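Local coordinates for flagellar regulatory protein C (Vibrio cholerae, PDB 4QHS) that probably hydrolyses ATP, through a heptameric AAA+ domain, to activate sigma-54-dependent transcription of flagellar genes, at residues A[68-73]-A[102-107]; A[117-122]-A[155-160]; A[128-133]-A[172-177]. All coordinates share one frame; numbering follows the deposited sequence.

Contact 1 of 3, residues A[68-73]-A[102-107]; sequences PFIAIN and PGKFEQ
Ile70 and Ile72, on an edge strand of the parallel AAA+ sheet within this chain, pack against Lys104 and Gln107 of the short helix 104-107. This helix follows the strand pair 88-89/101-102, which brackets the GAFTGA loop of sigma-54 activators.

The contacts between the two segments are mainly apolar. With Ile70 CG1 beside the backbone N (chi1 -54°), the CG2 methyl is left anti to that N and reaches Lys104 CD at 3.8 Å; the two side chains meet obliquely. Lys104, bent along its length, carries its aliphatic part up the strand, placing CE 3.8 Å from Ile72 CB. Ile70 CD1 lies 4.1 Å from Gln107 CB, those two side chains crossing near a right angle. Just before the strand, Pro68 CB approaches the carbonyl oxygen Gln107 O to 3.5 Å.

Ile70 and Ile72 are backbone-bonded to strand 112-116. The polar bonds of the helical segment include two within it. Gly103, the N-cap residue, gives its N-H to Glu106 OE1 over 3.0 Å, making the backbone-to-side-chain half of a capping box; the donor stands 64° out of the carboxylate plane. Glu106 OE1 is also paired with Arg140. A weak bond of 3.1 Å folds Gln107 NE2 back onto Gly103 O.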
loop_
_atom_site.group_PDB
_atom_site.type_symbol
_atom_site.label_atom_id
_atom_site.label_comp_id
_atom_site.label_asym_id
_atom_site.label_seq_id
_atom_site.Cartn_x
_atom_site.Cartn_y
_atom_site.Cartn_z
ATOM N N PRO A 68 9.656 -26.015 -39.912
ATOM C CA PRO A 68 10.320 -25.242 -38.856
ATOM C C PRO A 68 10.283 -25.925 -37.504
ATOM O O PRO A 68 9.239 -26.405 -37.077
ATOM C CB PRO A 68 9.511 -23.937 -38.799
ATOM C CG PRO A 68 8.622 -23.950 -39.996
ATOM C CD PRO A 68 8.400 -25.383 -40.340
ATOM N N PHE A 69 11.395 -25.908 -36.810
ATOM C CA PHE A 69 11.454 -26.328 -35.440
ATOM C C PHE A 69 11.782 -25.137 -34.595
ATOM O O PHE A 69 12.814 -24.555 -34.748
ATOM C CB PHE A 69 12.529 -27.357 -35.252
ATOM C CG PHE A 69 12.585 -27.901 -33.894
ATOM C CD1 PHE A 69 11.790 -28.939 -33.528
ATOM C CD2 PHE A 69 13.424 -27.381 -32.975
ATOM C CE1 PHE A 69 11.845 -29.439 -32.290
ATOM C CE2 PHE A 69 13.469 -27.888 -31.727
ATOM C CZ PHE A 69 12.672 -28.917 -31.385
ATOM N N ILE A 70 10.900 -24.801 -33.682
ATOM C CA ILE A 70 10.962 -23.544 -32.949
ATOM C C ILE A 70 10.923 -23.823 -31.448
ATOM O O ILE A 70 10.035 -24.514 -30.969
ATOM C CB ILE A 70 9.787 -22.605 -33.334
ATOM C CG1 ILE A 70 9.714 -22.393 -34.852
ATOM C CG2 ILE A 70 9.872 -21.279 -32.578
ATOM C CD1 ILE A 70 10.881 -21.612 -35.444
ATOM N N ALA A 71 11.883 -23.279 -30.710
ATOM C CA ALA A 71 11.995 -23.565 -29.284
ATOM C C ALA A 71 11.992 -22.277 -28.450
ATOM O O ALA A 71 12.726 -21.338 -28.749
ATOM C CB ALA A 71 13.271 -24.383 -29.009
ATOM N N ILE A 72 11.163 -22.234 -27.411
ATOM C CA ILE A 72 11.209 -21.140 -26.437
ATOM C C ILE A 72 11.309 -21.694 -25.008
ATOM O O ILE A 72 10.679 -22.696 -24.670
ATOM C CB ILE A 72 9.979 -20.206 -26.570
ATOM C CG1 ILE A 72 9.949 -19.190 -25.432
ATOM C CG2 ILE A 72 8.690 -21.009 -26.587
ATOM C CD1 ILE A 72 9.052 -17.988 -25.703
ATOM N N ASN A 73 12.131 -21.061 -24.178
ATOM C CA ASN A 73 12.228 -21.476 -22.788
ATOM C C ASN A 73 11.437 -20.540 -21.893
ATOM O O ASN A 73 11.900 -19.455 -21.520
ATOM C CB ASN A 73 13.680 -21.538 -22.318
ATOM C CG ASN A 73 13.823 -22.253 -20.978
ATOM O OD1 ASN A 73 12.974 -22.131 -20.087
ATOM N ND2 ASN A 73 14.890 -23.020 -20.838
ATOM N N PRO A 102 5.832 -11.011 -34.994
ATOM C CA PRO A 102 5.099 -12.260 -35.009
ATOM C C PRO A 102 5.491 -13.146 -33.857
ATOM O O PRO A 102 6.591 -13.085 -33.385
ATOM C CB PRO A 102 5.504 -12.867 -36.332
ATOM C CG PRO A 102 6.779 -12.290 -36.623
ATOM C CD PRO A 102 6.781 -10.930 -36.099
ATOM N N GLY A 103 4.566 -13.963 -33.405
ATOM C CA GLY A 103 4.857 -14.891 -32.344
ATOM C C GLY A 103 5.604 -16.135 -32.761
ATOM O O GLY A 103 5.822 -16.388 -33.920
ATOM N N LYS A 104 5.956 -16.931 -31.776
ATOM C CA LYS A 104 6.587 -18.197 -32.005
ATOM C C LYS A 104 5.671 -19.185 -32.659
ATOM O O LYS A 104 6.108 -19.978 -33.435
ATOM C CB LYS A 104 7.088 -18.782 -30.712
ATOM C CG LYS A 104 8.132 -17.983 -30.051
ATOM C CD LYS A 104 9.388 -17.976 -30.809
ATOM C CE LYS A 104 10.490 -18.381 -29.904
ATOM N NZ LYS A 104 11.718 -17.608 -30.132
ATOM N N PHE A 105 4.392 -19.102 -32.382
ATOM C CA PHE A 105 3.470 -19.984 -33.034
ATOM C C PHE A 105 3.403 -19.703 -34.509
ATOM O O PHE A 105 3.264 -20.595 -35.277
ATOM C CB PHE A 105 2.089 -19.892 -32.401
ATOM C CG PHE A 105 1.986 -20.575 -31.093
ATOM C CD1 PHE A 105 1.978 -21.927 -31.018
ATOM C CD2 PHE A 105 1.902 -19.870 -29.944
ATOM C CE1 PHE A 105 1.889 -22.533 -29.837
ATOM C CE2 PHE A 105 1.817 -20.492 -28.773
ATOM C CZ PHE A 105 1.808 -21.817 -28.719
ATOM N N GLU A 106 3.502 -18.445 -34.887
ATOM C CA GLU A 106 3.527 -18.056 -36.297
ATOM C C GLU A 106 4.769 -18.593 -37.003
ATOM O O GLU A 106 4.680 -19.121 -38.112
ATOM C CB GLU A 106 3.481 -16.535 -36.462
ATOM C CG GLU A 106 2.181 -15.854 -36.104
ATOM C CD GLU A 106 2.302 -14.332 -36.205
ATOM O OE1 GLU A 106 2.173 -13.651 -35.160
ATOM O OE2 GLU A 106 2.548 -13.825 -37.329
ATOM N N GLN A 107 5.904 -18.491 -36.359
ATOM C CA GLN A 107 7.128 -18.940 -36.950
ATOM C C GLN A 107 7.200 -20.430 -37.111
ATOM O O GLN A 107 7.986 -20.899 -37.870
ATOM C CB GLN A 107 8.307 -18.507 -36.123
ATOM C CG GLN A 107 8.506 -17.058 -36.066
ATOM C CD GLN A 107 9.382 -16.681 -34.933
ATOM O OE1 GLN A 107 10.529 -17.062 -34.872
ATOM N NE2 GLN A 107 8.846 -15.944 -34.014
#

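Contact 2 of 3, residues A[117-122]-A[155-160]; sequences EISEMD and ATSNRD
Thr156 OG1 is gripped twice: it accepts the backbone N-H of Glu117 over 2.8 Å in a nearly straight bond (168°), and it is also hydrogen-bonded to Asp116 OD1. Its first torsion (chi1 76°) sets the hydroxyl between the backbone N and the carbonyl carbon, turned to the incoming chain. One residue later the backbone takes over, Ile118 N donating to Thr156 O at 2.9 Å almost in line with the carbonyl bond. The chain leaving strand 112-116 is thus tied to strand 152-157 through both the side chain and the main chain of Thr156.

Around this pair the side chains fall into three groups. Glu117 curls back so that its OE2 comes 3.4 Å from Asn158 CG; the carboxylate and amide planes are inclined by 57°. Asn158 ND2 is bonded to Ser47 OG, and the same hydroxyl makes a weak bond with Glu117 OE1. Ser119 OG lies against the aliphatic part of Arg159, 3.1 Å from Arg159 CD, while donating to Glu120 OE2 over 3.0 Å from above the carboxylate plane. That oxygen also faces the guanidinium edge, but Glu120 OE2 to Arg159 NH1 is a long salt bridge of 3.8 Å. On the buried side Ile118 CD1 meets Ala155 CB at 4.2 Å, with Leu129 of helix 123-135 also against Ile118.

Asp116 and Glu117 form the acidic end of the Walker B motif, and Ser47 lies in the P-loop. Asn158 occupies a position consistent with sensor I, so the arrangement is that of the AAA+ ATPase site, here without nucleotide.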
loop_
_atom_site.group_PDB
_atom_site.type_symbol
_atom_site.label_atom_id
_atom_site.label_comp_id
_atom_site.label_asym_id
_atom_site.label_seq_id
_atom_site.Cartn_x
_atom_site.Cartn_y
_atom_site.Cartn_z
ATOM N N GLU A 117 9.919 -25.974 -20.306
ATOM C CA GLU A 117 9.615 -25.533 -18.966
ATOM C C GLU A 117 8.286 -24.789 -18.865
ATOM O O GLU A 117 8.227 -23.661 -18.472
ATOM C CB GLU A 117 10.764 -24.696 -18.435
ATOM C CG GLU A 117 12.018 -25.471 -18.170
ATOM C CD GLU A 117 11.767 -26.643 -17.269
ATOM O OE1 GLU A 117 12.201 -27.755 -17.587
ATOM O OE2 GLU A 117 11.104 -26.458 -16.244
ATOM N N ILE A 118 7.218 -25.465 -19.216
ATOM C CA ILE A 118 5.938 -24.860 -19.349
ATOM C C ILE A 118 5.262 -24.630 -18.027
ATOM O O ILE A 118 4.348 -23.870 -17.941
ATOM C CB ILE A 118 5.045 -25.720 -20.200
ATOM C CG1 ILE A 118 3.920 -24.902 -20.805
ATOM C CG2 ILE A 118 4.480 -26.798 -19.403
ATOM C CD1 ILE A 118 3.299 -25.542 -21.950
ATOM N N SER A 119 5.710 -25.281 -16.989
ATOM C CA SER A 119 5.076 -25.090 -15.717
ATOM C C SER A 119 5.249 -23.685 -15.194
ATOM O O SER A 119 4.768 -23.374 -14.162
ATOM C CB SER A 119 5.596 -26.096 -14.710
ATOM O OG SER A 119 6.925 -25.844 -14.392
ATOM N N GLU A 120 5.935 -22.834 -15.926
ATOM C CA GLU A 120 6.228 -21.501 -15.423
ATOM C C GLU A 120 5.294 -20.459 -16.020
ATOM O O GLU A 120 5.387 -19.276 -15.712
ATOM C CB GLU A 120 7.692 -21.142 -15.690
ATOM C CG GLU A 120 8.686 -22.086 -15.002
ATOM C CD GLU A 120 8.308 -22.424 -13.549
ATOM O OE1 GLU A 120 7.879 -21.520 -12.800
ATOM O OE2 GLU A 120 8.446 -23.603 -13.152
ATOM N N MET A 121 4.379 -20.906 -16.866
ATOM C CA MET A 121 3.320 -20.025 -17.327
ATOM C C MET A 121 2.344 -19.705 -16.213
ATOM O O MET A 121 1.823 -20.614 -15.566
ATOM C CB MET A 121 2.534 -20.647 -18.453
ATOM C CG MET A 121 3.296 -20.900 -19.676
ATOM S SD MET A 121 2.107 -21.444 -20.895
ATOM C CE MET A 121 3.196 -21.475 -22.313
ATOM N N ASP A 122 2.037 -18.428 -16.033
ATOM C CA ASP A 122 0.941 -18.073 -15.137
ATOM C C ASP A 122 -0.384 -18.560 -15.718
ATOM O O ASP A 122 -0.483 -18.916 -16.910
ATOM C CB ASP A 122 0.896 -16.561 -14.854
ATOM C CG ASP A 122 0.550 -15.716 -16.084
ATOM O OD1 ASP A 122 -0.440 -16.001 -16.798
ATOM O OD2 ASP A 122 1.272 -14.724 -16.311
ATOM N N ALA A 155 6.210 -30.080 -25.314
ATOM C CA ALA A 155 6.455 -29.352 -24.070
ATOM C C ALA A 155 7.366 -30.134 -23.136
ATOM O O ALA A 155 7.487 -31.351 -23.258
ATOM C CB ALA A 155 5.155 -29.048 -23.366
ATOM N N THR A 156 7.991 -29.422 -22.197
ATOM C CA THR A 156 8.720 -30.043 -21.098
ATOM C C THR A 156 8.382 -29.403 -19.764
ATOM O O THR A 156 8.008 -28.232 -19.689
ATOM C CB THR A 156 10.249 -29.944 -21.265
ATOM O OG1 THR A 156 10.669 -28.612 -20.958
ATOM C CG2 THR A 156 10.672 -30.300 -22.694
ATOM N N SER A 157 8.590 -30.173 -18.725
ATOM C CA SER A 157 8.369 -29.754 -17.384
ATOM C C SER A 157 9.294 -30.504 -16.479
ATOM O O SER A 157 9.430 -31.684 -16.587
ATOM C CB SER A 157 6.951 -30.044 -16.990
ATOM O OG SER A 157 6.659 -29.387 -15.813
ATOM N N ASN A 158 9.950 -29.812 -15.584
ATOM C CA ASN A 158 10.775 -30.500 -14.642
ATOM C C ASN A 158 10.046 -30.769 -13.343
ATOM O O ASN A 158 10.628 -31.127 -12.366
ATOM C CB ASN A 158 12.093 -29.790 -14.445
ATOM C CG ASN A 158 11.974 -28.547 -13.641
ATOM O OD1 ASN A 158 10.955 -28.237 -13.104
ATOM N ND2 ASN A 158 13.034 -27.835 -13.556
ATOM N N ARG A 159 8.743 -30.628 -13.359
ATOM C CA ARG A 159 7.973 -30.889 -12.183
ATOM C C ARG A 159 6.757 -31.731 -12.458
ATOM O O ARG A 159 6.333 -31.842 -13.582
ATOM C CB ARG A 159 7.590 -29.591 -11.503
ATOM C CG ARG A 159 6.728 -28.720 -12.316
ATOM C CD ARG A 159 6.617 -27.358 -11.737
ATOM N NE ARG A 159 6.517 -27.404 -10.306
ATOM C CZ ARG A 159 6.702 -26.369 -9.515
ATOM N NH1 ARG A 159 7.000 -25.187 -10.033
ATOM N NH2 ARG A 159 6.606 -26.533 -8.213
ATOM N N ASP A 160 6.227 -32.338 -11.407
ATOM C CA ASP A 160 5.040 -33.170 -11.456
ATOM C C ASP A 160 3.877 -32.278 -11.705
ATOM O O ASP A 160 3.521 -31.520 -10.856
ATOM C CB ASP A 160 4.874 -33.886 -10.118
ATOM C CG ASP A 160 3.642 -34.762 -10.044
ATOM O OD1 ASP A 160 2.773 -34.675 -10.892
ATOM O OD2 ASP A 160 3.535 -35.550 -9.108
#

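Contact 3 of 3, residues A[128-133]-A[172-177]. With EDO (1,2-ethanediol), chain H.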
loop_
_atom_site.group_PDB
_atom_site.type_symbol
_atom_site.label_atom_id
_atom_site.label_comp_id
_atom_site.label_asym_id
_atom_site.label_seq_id
_atom_site.Cartn_x
_atom_site.Cartn_y
_atom_site.Cartn_z
ATOM N N LYS A 128 -4.746 -18.734 -22.246
ATOM C CA LYS A 128 -4.516 -18.343 -23.618
ATOM C C LYS A 128 -3.996 -19.513 -24.438
ATOM O O LYS A 128 -4.402 -19.714 -25.550
ATOM C CB LYS A 128 -3.549 -17.174 -23.719
ATOM C CG LYS A 128 -3.937 -15.913 -23.029
ATOM C CD LYS A 128 -3.996 -14.798 -24.012
ATOM C CE LYS A 128 -3.191 -13.607 -23.600
ATOM N NZ LYS A 128 -3.782 -12.359 -24.148
ATOM N N LEU A 129 -3.098 -20.280 -23.856
ATOM C CA LEU A 129 -2.526 -21.442 -24.529
ATOM C C LEU A 129 -3.585 -22.486 -24.825
ATOM O O LEU A 129 -3.597 -23.091 -25.904
ATOM C CB LEU A 129 -1.420 -22.062 -23.679
ATOM C CG LEU A 129 -0.711 -23.310 -24.208
ATOM C CD1 LEU A 129 -0.209 -23.128 -25.657
ATOM C CD2 LEU A 129 0.453 -23.670 -23.277
ATOM N N LEU A 130 -4.486 -22.669 -23.889
ATOM C CA LEU A 130 -5.555 -23.606 -24.030
ATOM C C LEU A 130 -6.396 -23.290 -25.229
ATOM O O LEU A 130 -6.756 -24.142 -25.966
ATOM C CB LEU A 130 -6.423 -23.611 -22.796
ATOM C CG LEU A 130 -7.559 -24.598 -22.874
ATOM C CD1 LEU A 130 -7.018 -25.955 -22.746
ATOM C CD2 LEU A 130 -8.513 -24.360 -21.800
ATOM N N ARG A 131 -6.698 -22.037 -25.404
ATOM C CA ARG A 131 -7.485 -21.614 -26.511
ATOM C C ARG A 131 -6.771 -21.803 -27.835
ATOM O O ARG A 131 -7.354 -22.202 -28.799
ATOM C CB ARG A 131 -7.945 -20.192 -26.318
ATOM C CG ARG A 131 -8.956 -19.773 -27.286
ATOM C CD ARG A 131 -8.988 -18.304 -27.398
ATOM N NE ARG A 131 -10.135 -17.719 -26.719
ATOM C CZ ARG A 131 -10.108 -16.549 -26.096
ATOM N NH1 ARG A 131 -8.982 -15.856 -26.059
ATOM N NH2 ARG A 131 -11.192 -16.070 -25.517
ATOM N N VAL A 132 -5.489 -21.547 -27.856
ATOM C CA VAL A 132 -4.690 -21.811 -29.043
ATOM C C VAL A 132 -4.761 -23.284 -29.384
ATOM O O VAL A 132 -4.994 -23.640 -30.544
ATOM C CB VAL A 132 -3.208 -21.403 -28.868
ATOM C CG1 VAL A 132 -2.367 -21.966 -30.010
ATOM C CG2 VAL A 132 -3.072 -19.884 -28.819
ATOM N N LEU A 133 -4.578 -24.132 -28.369
ATOM C CA LEU A 133 -4.651 -25.572 -28.558
ATOM C C LEU A 133 -6.008 -26.019 -29.083
ATOM O O LEU A 133 -6.080 -26.921 -29.916
ATOM C CB LEU A 133 -4.354 -26.301 -27.254
ATOM C CG LEU A 133 -2.859 -26.403 -26.941
ATOM C CD1 LEU A 133 -2.594 -27.154 -25.618
ATOM C CD2 LEU A 133 -2.148 -27.073 -28.102
ATOM N N GLU A 172 -6.404 -27.711 -15.075
ATOM C CA GLU A 172 -6.676 -29.119 -15.274
ATOM C C GLU A 172 -6.918 -29.418 -16.751
ATOM O O GLU A 172 -6.338 -30.356 -17.303
ATOM C CB GLU A 172 -7.883 -29.540 -14.421
ATOM C CG GLU A 172 -8.127 -31.025 -14.357
ATOM C CD GLU A 172 -9.254 -31.365 -13.400
ATOM O OE1 GLU A 172 -9.185 -32.429 -12.750
ATOM O OE2 GLU A 172 -10.198 -30.551 -13.296
ATOM N N ASP A 173 -7.775 -28.625 -17.391
ATOM C CA ASP A 173 -8.126 -28.904 -18.784
ATOM C C ASP A 173 -6.876 -28.852 -19.664
ATOM O O ASP A 173 -6.730 -29.649 -20.593
ATOM C CB ASP A 173 -9.190 -27.931 -19.306
ATOM C CG ASP A 173 -8.885 -26.481 -18.965
ATOM O OD1 ASP A 173 -7.692 -26.143 -18.799
ATOM O OD2 ASP A 173 -9.842 -25.679 -18.854
ATOM N N LEU A 174 -5.966 -27.933 -19.353
ATOM C CA LEU A 174 -4.704 -27.839 -20.103
ATOM C C LEU A 174 -3.789 -29.030 -19.796
ATOM O O LEU A 174 -3.075 -29.525 -20.674
ATOM C CB LEU A 174 -3.978 -26.536 -19.786
ATOM C CG LEU A 174 -2.671 -26.274 -20.524
ATOM C CD1 LEU A 174 -2.893 -26.255 -22.049
ATOM C CD2 LEU A 174 -2.107 -24.957 -20.058
ATOM N N TYR A 175 -3.836 -29.494 -18.551
ATOM C CA TYR A 175 -3.025 -30.631 -18.144
ATOM C C TYR A 175 -3.367 -31.835 -19.005
ATOM O O TYR A 175 -2.484 -32.455 -19.562
ATOM C CB TYR A 175 -3.226 -30.953 -16.663
ATOM C CG TYR A 175 -2.705 -32.306 -16.235
ATOM C CD1 TYR A 175 -1.341 -32.535 -16.067
ATOM C CD2 TYR A 175 -3.578 -33.347 -15.975
ATOM C CE1 TYR A 175 -0.866 -33.774 -15.664
ATOM C CE2 TYR A 175 -3.114 -34.582 -15.564
ATOM C CZ TYR A 175 -1.759 -34.789 -15.419
ATOM O OH TYR A 175 -1.311 -36.021 -15.012
ATOM N N TYR A 176 -4.637 -32.105 -19.173
ATOM C CA TYR A 176 -5.053 -33.245 -19.940
ATOM C C TYR A 176 -4.695 -33.111 -21.402
ATOM O O TYR A 176 -4.266 -34.059 -22.014
ATOM C CB TYR A 176 -6.535 -33.529 -19.752
ATOM C CG TYR A 176 -6.817 -34.354 -18.536
ATOM C CD1 TYR A 176 -6.279 -35.596 -18.397
ATOM C CD2 TYR A 176 -7.591 -33.878 -17.520
ATOM C CE1 TYR A 176 -6.508 -36.339 -17.302
ATOM C CE2 TYR A 176 -7.822 -34.618 -16.413
ATOM C CZ TYR A 176 -7.275 -35.848 -16.307
ATOM O OH TYR A 176 -7.499 -36.609 -15.206
ATOM N N ARG A 177 -4.847 -31.929 -21.954
ATOM C CA ARG A 177 -4.476 -31.731 -23.331
ATOM C C ARG A 177 -2.999 -31.899 -23.608
ATOM O O ARG A 177 -2.618 -32.399 -24.615
ATOM C CB ARG A 177 -4.962 -30.397 -23.824
ATOM C CG ARG A 177 -6.271 -30.481 -24.467
ATOM C CD ARG A 177 -6.674 -29.184 -24.987
ATOM N NE ARG A 177 -7.906 -29.283 -25.732
ATOM C CZ ARG A 177 -7.978 -29.447 -27.042
ATOM N NH1 ARG A 177 -6.892 -29.539 -27.774
ATOM N NH2 ARG A 177 -9.150 -29.519 -27.615
HETATM C C1 EDO H . -9.256 -25.321 -15.620
HETATM O O1 EDO H . -9.468 -26.721 -15.911
HETATM C C2 EDO H . -9.133 -25.030 -14.120
HETATM O O2 EDO H . -8.190 -25.916 -13.489
#
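Leu174 CD1 meets Leu133 CD1 at 3.7 Å, the two side chains crossing near a right angle, and the same methyl also lies 4.2 Å from Leu130 CD1. Leu130, its CG anti to the backbone N (chi1 -179°), splits its two methyls: CD1 rests 3.9 Å from Arg177 CD, and CD2 is 3.5 Å from Asp173 OD2. Arg177 runs extended past Leu130 toward the carbonyl of Leu133, without forming a hydrogen bond there.

One step further out, Asp173 OD2 is paired with Arg171, which steadies the carboxylate beside Leu130. A 1,2-ethanediol, probably from crystallisation, sits on the first turn of helix 172-178: Asp173 N donates to its O1 at 2.9 Å and Glu172 N to its O2 at 3.0 Å. Arg171 and Arg177 lie in the region that supplies arginine fingers in related activators.

The short segments cross at 46°, their axes approaching to 9.9 Å. Lys128 forms a salt bridge with Asp79 of a neighbouring subunit. Within the chain, helix 123-135 also packs through Val132 and Lys128 on helix 82-87, and helix 172-178 packs through Tyr175 on helix 161-166.

How the contacts relate
From the N terminus, contact 1 comes first: it closes the excursion between residues 73 and 102, which carries helix 82-87 and the GAFTGA loop, before the chain enters strand 112-116. Contacts 2 and 3 follow and cross: 117-122 precedes 128-133, and their partners 155-160 and 172-177 come in the same order. Contact 2 ties two adjacent strand ends of the central sheet, whereas contact 3 joins two helices beside it. Leu129 of contact 3 connects all three, its methyls touching Phe105 of contact 1 and Met121 of contact 2. Asn73 packs on Glu117, bringing the strand of contact 1 to the Walker B end.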